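Local coordinates for dual specificity protein phosphatase 12 (Homo sapiens, PDB 4KI9) that removes phosphate from phosphotyrosine as well as phosphoserine and phosphothreonine residues of proteins, here represented by its catalytic domain, at residues L2-Q5 with Y9-G12; R95-I100 with A126-G131; I99-L104 with E117-L122; F103-D108 with L138-G143. The protein carries 2 engineered substitutions. All coordinates share one frame; numbering follows the deposited sequence.

Contact 1 of 4, residues L2-Q5 with Y9-G12; sequences LEVQ and YFGG
Leu-2 and Phe-10 exchange two backbone hydrogen bonds across an antiparallel beta hairpin. This hairpin forms one margin of the central sheet in the catalytic domain. Leu-2 N donates to Phe-10 O at 2.8 Å, and Phe-10 N returns a bond to Leu-2 O at 2.9 Å. The latter oxygen also receives a CA-H...O contact from Tyr-9 CA, at 3.3 Å. Glu-3 and Tyr-9 follow as the non-hydrogen-bonded pair, with CA atoms 4.4 Å apart. Their side chains lie on one face of the hairpin. The Glu-3 chain is extended and places CG over one face of the tyrosine ring, Glu-3 CG 4.1 Å from Tyr-9 CE2. The planes of carboxylate and ring are 36° apart.

Leu-2 and Phe-10 point to the other face, the one that meets the helices. Phe-10 has CG between its backbone N and carbonyl carbon (chi1 82°). This stands the ring up beside the first strand, where Leu-2 CB lies 4.2 Å from Phe-10 CE1. Val-4 reaches the ring too, although the chain turns a corner there. A classic beta bulge sets both Val-4 and Gln-5 opposite Leu-8.

Further out, Tyr-9 and Gly-11 bond through their backbones to strand 84-88, so strand 8-11 lies between two neighbours. Phe-10 also packs on Val-97 and Ile-100 of helix 95-108 and on Leu-119 of helix 112-122. At the rim of its ring, near the ring plane, Val-4 CG2 comes within 3.4 Å of Phe-10 CD1.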
# COMPACT_ATOMS: atom_id res chain seq x y z
N LEU A 2 1.10 6.84 11.39
CA LEU A 2 -0.28 6.75 11.84
C LEU A 2 -0.75 5.30 11.87
O LEU A 2 -0.53 4.54 10.92
CB LEU A 2 -1.18 7.57 10.92
CG LEU A 2 -2.47 8.15 11.49
CD1 LEU A 2 -2.79 9.46 10.79
CD2 LEU A 2 -3.62 7.17 11.33
N GLU A 3 -1.43 4.92 12.94
CA GLU A 3 -1.89 3.54 13.11
C GLU A 3 -3.25 3.29 12.45
O GLU A 3 -4.22 3.96 12.77
CB GLU A 3 -1.98 3.20 14.59
CG GLU A 3 -2.48 1.80 14.88
CD GLU A 3 -2.22 1.39 16.31
OE1 GLU A 3 -2.49 0.22 16.66
OE2 GLU A 3 -1.74 2.24 17.08
N VAL A 4 -3.31 2.31 11.54
CA VAL A 4 -4.53 2.02 10.78
C VAL A 4 -5.39 1.03 11.54
O VAL A 4 -6.62 1.10 11.53
CB VAL A 4 -4.20 1.39 9.41
CG1 VAL A 4 -5.48 1.14 8.62
CG2 VAL A 4 -3.27 2.28 8.62
N GLN A 5 -4.71 0.08 12.18
CA GLN A 5 -5.33 -0.92 13.03
C GLN A 5 -4.17 -1.51 13.82
O GLN A 5 -3.02 -1.18 13.53
CB GLN A 5 -6.08 -1.95 12.19
CG GLN A 5 -5.29 -2.61 11.08
CD GLN A 5 -6.18 -3.37 10.12
OE1 GLN A 5 -7.24 -2.88 9.73
NE2 GLN A 5 -5.79 -4.59 9.77
N TYR A 9 0.78 0.30 10.41
CA TYR A 9 1.03 1.73 10.40
C TYR A 9 1.34 2.21 8.99
O TYR A 9 1.83 1.44 8.16
CB TYR A 9 2.21 2.07 11.33
CG TYR A 9 2.03 1.67 12.79
CD1 TYR A 9 2.20 0.35 13.21
CD2 TYR A 9 1.72 2.63 13.75
CE1 TYR A 9 2.05 -0.00 14.55
CE2 TYR A 9 1.56 2.29 15.08
CZ TYR A 9 1.73 0.98 15.47
OH TYR A 9 1.57 0.66 16.80
N PHE A 10 1.06 3.49 8.72
CA PHE A 10 1.52 4.10 7.48
C PHE A 10 2.00 5.52 7.72
O PHE A 10 1.62 6.15 8.70
CB PHE A 10 0.45 4.03 6.37
CG PHE A 10 -0.59 5.12 6.45
CD1 PHE A 10 -1.70 4.98 7.26
CD2 PHE A 10 -0.47 6.27 5.68
CE1 PHE A 10 -2.67 5.98 7.33
CE2 PHE A 10 -1.44 7.28 5.74
CZ PHE A 10 -2.54 7.13 6.56
N GLY A 11 2.86 6.01 6.83
CA GLY A 11 3.42 7.35 7.00
C GLY A 11 4.28 7.74 5.82
O GLY A 11 4.29 7.06 4.80
N GLY A 12 5.00 8.85 5.96
CA GLY A 12 5.86 9.34 4.91
C GLY A 12 7.33 9.11 5.21
O GLY A 12 7.68 8.28 6.04

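Contact 2 of 4, residues R95-I100 with A126-G131; sequences RSVAII and AKMNEG. With PO4 (phosphate ion), chain B.
Val-97 and Met-128 interlock where the first turns of helix 95-108 meet the loop leading into helix 130-141. Helix 95-108 follows directly on the phosphate-binding P-loop of the protein tyrosine phosphatase fold. The valine is the main bump on the helix side. Its two methyls straddle the small Ala-126 side chain, with Val-97 CG2 3.9 Å from Ala-126 CB. Met-128 fills the neighbouring hollow. Its chain bends at the last torsion (chi3 72°) and lays the terminal methyl over the helix backbone. There Met-128 CE lies 3.9 Å from Ala-98 CA and equally close to Val-97 CG1. Beside it, Ala-98 CB is 4.2 Å from Met-128 SD. The fit is entirely apolar.

Around it, the loop is tied by polar bonds. Lys-127 bonds through its backbone to Val-93, Asn-129 N bonds to Ser-94 OG, and the Asn-129 side chain caps helix 130-141 through Phe-132 N.

Arg-95, a substrate-binding residue, holds a bound phosphate ion, probably from the crystallisation liquor. Ser-89, an engineered residue at the predicted nucleophile position, also bonds this ion. The arginine presents its guanidinium edge, with the phosphorus in the guanidinium plane. A bend at chi3 (-75°) turns NE back to PO4 O2, the oxygen that the Arg-95 backbone N also holds. Arg-95 NE donates to PO4 O2 at 2.7 Å, and Arg-95 NH2 to PO4 O1 at 2.8 Å.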
# COMPACT_ATOMS: atom_id res chain seq x y z
N ARG A 95 0.94 7.04 -2.51
CA ARG A 95 1.42 5.67 -2.76
C ARG A 95 1.18 4.71 -1.58
O ARG A 95 0.67 3.60 -1.74
CB ARG A 95 2.90 5.69 -3.14
CG ARG A 95 3.18 6.22 -4.56
CD ARG A 95 4.68 6.51 -4.75
NE ARG A 95 5.09 7.74 -4.07
CZ ARG A 95 6.27 8.34 -4.23
NH1 ARG A 95 7.17 7.84 -5.06
NH2 ARG A 95 6.54 9.47 -3.57
N SER A 96 1.54 5.15 -0.38
CA SER A 96 1.38 4.30 0.80
C SER A 96 -0.11 4.15 1.12
O SER A 96 -0.57 3.08 1.50
CB SER A 96 2.12 4.92 1.98
OG SER A 96 1.71 6.27 2.13
N VAL A 97 -0.86 5.24 0.95
CA VAL A 97 -2.31 5.22 1.13
C VAL A 97 -3.01 4.21 0.20
O VAL A 97 -3.88 3.47 0.64
CB VAL A 97 -2.91 6.64 0.92
CG1 VAL A 97 -4.41 6.59 0.82
CG2 VAL A 97 -2.48 7.56 2.06
N ALA A 98 -2.62 4.18 -1.07
CA ALA A 98 -3.15 3.18 -2.00
C ALA A 98 -2.86 1.74 -1.55
O ALA A 98 -3.74 0.86 -1.60
CB ALA A 98 -2.59 3.42 -3.40
N ILE A 99 -1.64 1.49 -1.09
CA ILE A 99 -1.27 0.15 -0.64
C ILE A 99 -2.09 -0.27 0.58
O ILE A 99 -2.60 -1.39 0.64
CB ILE A 99 0.24 0.05 -0.30
CG1 ILE A 99 1.09 0.24 -1.56
CG2 ILE A 99 0.58 -1.30 0.34
CD1 ILE A 99 0.74 -0.70 -2.71
N ILE A 100 -2.20 0.62 1.56
CA ILE A 100 -3.00 0.31 2.75
C ILE A 100 -4.44 0.02 2.36
O ILE A 100 -5.04 -0.95 2.84
CB ILE A 100 -2.97 1.48 3.76
CG1 ILE A 100 -1.57 1.64 4.32
CG2 ILE A 100 -3.96 1.23 4.89
CD1 ILE A 100 -1.13 0.45 5.16
N ALA A 126 -5.07 12.31 3.55
CA ALA A 126 -4.85 11.19 2.64
C ALA A 126 -5.56 11.47 1.32
O ALA A 126 -6.74 11.81 1.31
CB ALA A 126 -5.33 9.87 3.24
N LYS A 127 -4.82 11.36 0.23
CA LYS A 127 -5.35 11.68 -1.09
C LYS A 127 -4.50 10.97 -2.13
O LYS A 127 -3.49 11.52 -2.59
CB LYS A 127 -5.31 13.19 -1.30
CG LYS A 127 -5.86 13.68 -2.64
CD LYS A 127 -5.78 15.20 -2.71
CE LYS A 127 -5.96 15.72 -4.13
NZ LYS A 127 -5.18 16.98 -4.36
N MET A 128 -4.86 9.74 -2.48
CA MET A 128 -4.11 9.02 -3.50
C MET A 128 -4.43 9.68 -4.83
O MET A 128 -5.52 10.21 -5.00
CB MET A 128 -4.48 7.54 -3.52
CG MET A 128 -5.86 7.23 -4.06
SD MET A 128 -6.22 5.46 -4.02
CE MET A 128 -6.42 5.21 -2.26
N ASN A 129 -3.49 9.65 -5.76
CA ASN A 129 -3.73 10.21 -7.08
C ASN A 129 -4.85 9.45 -7.79
O ASN A 129 -5.21 8.33 -7.42
CB ASN A 129 -2.44 10.32 -7.92
CG ASN A 129 -1.97 8.99 -8.49
OD1 ASN A 129 -2.66 8.36 -9.28
ND2 ASN A 129 -0.75 8.58 -8.11
N GLU A 130 -5.40 10.09 -8.80
CA GLU A 130 -6.60 9.61 -9.46
C GLU A 130 -6.39 8.30 -10.20
O GLU A 130 -7.31 7.50 -10.31
CB GLU A 130 -7.11 10.69 -10.43
CG GLU A 130 -6.05 11.24 -11.41
CD GLU A 130 -5.02 12.20 -10.76
OE1 GLU A 130 -4.19 12.76 -11.51
OE2 GLU A 130 -5.05 12.39 -9.52
N GLY A 131 -5.18 8.11 -10.71
CA GLY A 131 -4.79 6.83 -11.29
C GLY A 131 -4.85 5.67 -10.30
O GLY A 131 -5.33 4.59 -10.64
P PO4 B . 3.28 10.00 -1.76
O1 PO4 B . 4.76 10.22 -1.55
O2 PO4 B . 3.06 8.95 -2.81
O3 PO4 B . 2.61 9.62 -0.46
O4 PO4 B . 2.66 11.28 -2.28

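Contact 3 of 4, residues I99-L104 with E117-L122; sequences IITAFL and EKLQIL
Ile-100 is the first residue of 99-104 to touch helix 112-122, and it does so through its branch methyl. With CG1 beside the backbone N (chi1 -67°), the CG2 methyl is left to face Leu-119. The methyl meets both ends of the Leu-119 fork. Ile-100 CG2 lies 3.8 Å from Leu-119 CD1, and Leu-119 CD2 is 4.0 Å from the same Ile-100 CG2. The two side chains cross at about a right angle.

One step on, Thr-101 offers its hydroxyl oxygen to the same leucine. Thr-101 OG1 is 3.3 Å from Leu-119 CD1, and no hydrogen bond links the two segments here. The hydroxyl sits beside its own backbone N (chi1 -55°), on the side facing back along the helix. It is hydrogen-bonded to Val-97 O one turn earlier, so this buried polar atom is satisfied within its own helix. The Thr-101 side chain also packs on Phe-112, Ala-115 and Tyr-116, and Leu-104, a turn after Ile-100, on Ala-115.

Leu-119 is thus the one residue of 117-122 that touches 99-104 closely, set against two consecutive residues. The backbones come nearest at Thr-101 and Leu-119, with CA atoms 7.3 Å apart. Leu-119 also packs on Phe-10 of strand 8-11. Such apolar helix-to-helix packing beside the central sheet belongs to the alpha/beta fold of dual specificity phosphatase catalytic domains.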
# COMPACT_ATOMS: atom_id res chain seq x y z
N ILE A 99 -1.64 1.49 -1.09
CA ILE A 99 -1.27 0.15 -0.64
C ILE A 99 -2.09 -0.27 0.58
O ILE A 99 -2.60 -1.39 0.64
CB ILE A 99 0.24 0.05 -0.30
CG1 ILE A 99 1.09 0.24 -1.56
CG2 ILE A 99 0.58 -1.30 0.34
CD1 ILE A 99 0.74 -0.70 -2.71
N ILE A 100 -2.20 0.62 1.56
CA ILE A 100 -3.00 0.31 2.75
C ILE A 100 -4.44 0.02 2.36
O ILE A 100 -5.04 -0.95 2.84
CB ILE A 100 -2.97 1.48 3.76
CG1 ILE A 100 -1.57 1.64 4.32
CG2 ILE A 100 -3.96 1.23 4.89
CD1 ILE A 100 -1.13 0.45 5.16
N THR A 101 -5.00 0.86 1.49
CA THR A 101 -6.37 0.68 1.04
C THR A 101 -6.54 -0.69 0.39
O THR A 101 -7.51 -1.41 0.68
CB THR A 101 -6.82 1.81 0.09
OG1 THR A 101 -6.62 3.08 0.73
CG2 THR A 101 -8.31 1.66 -0.27
N ALA A 102 -5.58 -1.07 -0.46
CA ALA A 102 -5.66 -2.37 -1.12
C ALA A 102 -5.65 -3.49 -0.09
O ALA A 102 -6.38 -4.48 -0.22
CB ALA A 102 -4.51 -2.53 -2.11
N PHE A 103 -4.83 -3.34 0.93
CA PHE A 103 -4.77 -4.36 1.99
C PHE A 103 -6.10 -4.48 2.74
O PHE A 103 -6.58 -5.58 3.00
CB PHE A 103 -3.67 -3.99 2.98
CG PHE A 103 -3.62 -4.90 4.18
CD1 PHE A 103 -2.93 -6.11 4.11
CD2 PHE A 103 -4.27 -4.55 5.35
CE1 PHE A 103 -2.89 -6.94 5.22
CE2 PHE A 103 -4.24 -5.38 6.44
CZ PHE A 103 -3.55 -6.58 6.38
N LEU A 104 -6.67 -3.34 3.09
CA LEU A 104 -7.97 -3.32 3.75
C LEU A 104 -9.02 -3.93 2.84
O LEU A 104 -9.82 -4.74 3.28
CB LEU A 104 -8.36 -1.89 4.13
CG LEU A 104 -7.53 -1.23 5.23
CD1 LEU A 104 -8.03 0.17 5.53
CD2 LEU A 104 -7.52 -2.11 6.50
N GLU A 117 -12.58 5.31 2.59
CA GLU A 117 -13.31 6.15 3.54
C GLU A 117 -12.75 5.98 4.95
O GLU A 117 -12.61 6.95 5.70
CB GLU A 117 -14.80 5.82 3.49
CG GLU A 117 -15.66 6.52 4.53
CD GLU A 117 -17.05 5.91 4.59
OE1 GLU A 117 -17.64 5.66 3.52
OE2 GLU A 117 -17.55 5.67 5.71
N LYS A 118 -12.41 4.75 5.30
CA LYS A 118 -11.82 4.46 6.60
C LYS A 118 -10.48 5.17 6.80
O LYS A 118 -10.21 5.71 7.87
CB LYS A 118 -11.62 2.96 6.79
CG LYS A 118 -12.87 2.21 7.21
CD LYS A 118 -12.59 0.72 7.37
CE LYS A 118 -13.78 0.01 8.01
NZ LYS A 118 -13.73 -1.47 7.85
N LEU A 119 -9.65 5.16 5.77
CA LEU A 119 -8.36 5.83 5.83
C LEU A 119 -8.50 7.34 5.92
O LEU A 119 -7.73 8.00 6.62
CB LEU A 119 -7.52 5.49 4.60
CG LEU A 119 -6.47 4.40 4.75
CD1 LEU A 119 -5.54 4.43 3.56
CD2 LEU A 119 -5.70 4.60 6.04
N GLN A 120 -9.44 7.88 5.17
CA GLN A 120 -9.62 9.33 5.12
C GLN A 120 -10.15 9.87 6.44
O GLN A 120 -9.82 11.00 6.83
CB GLN A 120 -10.51 9.74 3.95
CG GLN A 120 -9.90 9.37 2.61
CD GLN A 120 -10.50 10.13 1.44
OE1 GLN A 120 -9.85 10.98 0.84
NE2 GLN A 120 -11.75 9.81 1.12
N ILE A 121 -10.94 9.07 7.14
CA ILE A 121 -11.36 9.41 8.50
C ILE A 121 -10.12 9.53 9.39
O ILE A 121 -9.98 10.48 10.15
CB ILE A 121 -12.30 8.33 9.08
CG1 ILE A 121 -13.72 8.52 8.55
CG2 ILE A 121 -12.31 8.39 10.60
CD1 ILE A 121 -14.70 7.49 9.07
N LEU A 122 -9.21 8.57 9.24
CA LEU A 122 -7.99 8.53 10.05
C LEU A 122 -7.03 9.65 9.68
O LEU A 122 -6.37 10.23 10.54
CB LEU A 122 -7.28 7.18 9.89
CG LEU A 122 -7.67 6.11 10.91
CD1 LEU A 122 -7.25 6.55 12.31
CD2 LEU A 122 -9.16 5.82 10.87

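Contact 4 of 4, residues F103-D108 with L138-G143; sequences FLMKTD and LYQAMG
Residues 103-108 form the last turns of helix 95-108, and 138-141 the end of helix 130-141. Their backbones approach most closely at Met-105 and Gln-140, whose CA atoms are 7.7 Å apart. The second helix closes in a Schellman motif. Gly-143 has a positive phi of 94°, and its N bonds back to Gln-140 O at 2.7 Å.

Met-105 bridges the gap with its terminal methyl. The chain bends at chi3 (63°), which sets Met-105 CE 3.8 Å from Gln-140 CB. The same methyl meets the edge of the Tyr-139 ring, with Met-105 CE 4.2 Å from Tyr-139 CD2. These contacts join two helices that pack on the same side of the sheet in the dual specificity phosphatase catalytic domain. The substrate-binding residues lie away from this end.

Lys-106 runs out extended and crosses Tyr-139 at about a right angle. The tyrosine hydroxyl rests against the middle of its aliphatic chain, where Lys-106 CD is 3.3 Å from Tyr-139 OH. The polar ends share a partner on helix 68-80. Lys-106 NZ makes a salt bridge with Asp-69 OD2, and Tyr-139 OH is hydrogen-bonded to that same oxygen. Gln-140 OE1 takes a hydrogen bond from Phe-112 N.

Within the first helix, Phe-103 O accepts from both Thr-107 N and Thr-107 OG1, which come from opposite faces of the carbonyl plane. The hydroxyl bond from Thr-107 OG1 to Phe-103 O is 2.7 Å.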
# COMPACT_ATOMS: atom_id res chain seq x y z
N PHE A 103 -4.83 -3.34 0.93
CA PHE A 103 -4.77 -4.36 1.99
C PHE A 103 -6.10 -4.48 2.74
O PHE A 103 -6.58 -5.58 3.00
CB PHE A 103 -3.67 -3.99 2.98
CG PHE A 103 -3.62 -4.90 4.18
CD1 PHE A 103 -2.93 -6.11 4.11
CD2 PHE A 103 -4.27 -4.55 5.35
CE1 PHE A 103 -2.89 -6.94 5.22
CE2 PHE A 103 -4.24 -5.38 6.44
CZ PHE A 103 -3.55 -6.58 6.38
N LEU A 104 -6.67 -3.34 3.09
CA LEU A 104 -7.97 -3.32 3.75
C LEU A 104 -9.02 -3.93 2.84
O LEU A 104 -9.82 -4.74 3.28
CB LEU A 104 -8.36 -1.89 4.13
CG LEU A 104 -7.53 -1.23 5.23
CD1 LEU A 104 -8.03 0.17 5.53
CD2 LEU A 104 -7.52 -2.11 6.50
N MET A 105 -8.99 -3.57 1.56
CA MET A 105 -9.92 -4.14 0.58
C MET A 105 -9.84 -5.67 0.52
O MET A 105 -10.85 -6.36 0.62
CB MET A 105 -9.66 -3.56 -0.82
CG MET A 105 -10.04 -2.08 -0.98
SD MET A 105 -9.48 -1.40 -2.54
CE MET A 105 -10.41 -2.40 -3.70
N LYS A 106 -8.64 -6.20 0.34
CA LYS A 106 -8.49 -7.64 0.15
C LYS A 106 -8.75 -8.44 1.41
O LYS A 106 -9.47 -9.44 1.37
CB LYS A 106 -7.12 -7.97 -0.45
CG LYS A 106 -6.99 -9.42 -0.89
CD LYS A 106 -5.69 -9.69 -1.63
CE LYS A 106 -5.76 -11.05 -2.32
NZ LYS A 106 -4.67 -11.27 -3.30
N THR A 107 -8.19 -8.02 2.54
CA THR A 107 -8.38 -8.77 3.79
C THR A 107 -9.84 -8.78 4.25
O THR A 107 -10.37 -9.82 4.64
CB THR A 107 -7.47 -8.28 4.94
OG1 THR A 107 -7.64 -6.87 5.14
CG2 THR A 107 -6.01 -8.57 4.63
N ASP A 108 -10.49 -7.62 4.18
CA ASP A 108 -11.87 -7.49 4.63
C ASP A 108 -12.90 -7.73 3.52
O ASP A 108 -14.11 -7.71 3.79
CB ASP A 108 -12.10 -6.10 5.23
CG ASP A 108 -11.27 -5.85 6.46
OD1 ASP A 108 -11.15 -4.67 6.86
OD2 ASP A 108 -10.73 -6.81 7.04
N LEU A 138 -10.37 -1.31 -10.33
CA LEU A 138 -10.11 -2.49 -11.14
C LEU A 138 -9.80 -3.70 -10.27
O LEU A 138 -10.26 -4.80 -10.55
CB LEU A 138 -8.94 -2.25 -12.09
CG LEU A 138 -9.13 -1.10 -13.09
CD1 LEU A 138 -8.04 -1.15 -14.12
CD2 LEU A 138 -10.50 -1.14 -13.76
N TYR A 139 -8.99 -3.49 -9.24
CA TYR A 139 -8.67 -4.52 -8.25
C TYR A 139 -9.94 -5.14 -7.65
O TYR A 139 -10.06 -6.36 -7.60
CB TYR A 139 -7.82 -3.89 -7.14
CG TYR A 139 -7.03 -4.84 -6.24
CD1 TYR A 139 -6.19 -5.82 -6.77
CD2 TYR A 139 -7.08 -4.70 -4.86
CE1 TYR A 139 -5.44 -6.65 -5.94
CE2 TYR A 139 -6.34 -5.53 -4.01
CZ TYR A 139 -5.52 -6.49 -4.56
OH TYR A 139 -4.78 -7.30 -3.74
N GLN A 140 -10.87 -4.31 -7.19
CA GLN A 140 -12.17 -4.78 -6.71
C GLN A 140 -12.93 -5.54 -7.81
O GLN A 140 -13.40 -6.66 -7.60
CB GLN A 140 -13.01 -3.60 -6.20
CG GLN A 140 -14.44 -3.96 -5.77
CD GLN A 140 -15.24 -2.75 -5.32
OE1 GLN A 140 -14.66 -1.72 -4.96
NE2 GLN A 140 -16.56 -2.86 -5.35
N ALA A 141 -13.03 -4.92 -8.98
CA ALA A 141 -13.75 -5.53 -10.09
C ALA A 141 -13.19 -6.91 -10.46
O ALA A 141 -13.91 -7.77 -10.94
CB ALA A 141 -13.75 -4.60 -11.31
N MET A 142 -11.89 -7.11 -10.23
CA MET A 142 -11.26 -8.42 -10.47
C MET A 142 -11.44 -9.41 -9.30
O MET A 142 -10.98 -10.55 -9.36
CB MET A 142 -9.77 -8.25 -10.80
CG MET A 142 -9.48 -7.64 -12.19
SD MET A 142 -7.70 -7.59 -12.59
CE MET A 142 -7.16 -6.33 -11.44
N GLY A 143 -12.10 -8.98 -8.24
CA GLY A 143 -12.31 -9.86 -7.10
C GLY A 143 -11.24 -9.71 -6.04
O GLY A 143 -10.95 -10.66 -5.31

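Contact 1 comes first along the chain and closes a short hairpin loop of three residues. It is complete before the others open. Helix 95-108 then takes part in all three remaining contacts. Contact 3 closes first, returning from 99-104 to helix 112-122. It lies within the span of contact 2, which runs from 95-100 to 126-131, and shares Ile-99 and Ile-100 with it. Contact 3 also shares Phe-103 and Leu-104 with contact 4. Contact 4 closes last, at 138-143, and crosses contact 2. Contacts 2 and 4 tie opposite ends of helix 95-108 to helix 130-141 and the loop before it. Gln-5 of the hairpin packs on Phe-103 and Leu-104, and Met-128 CE meets Thr-101 OG1 between contacts 2 and 3.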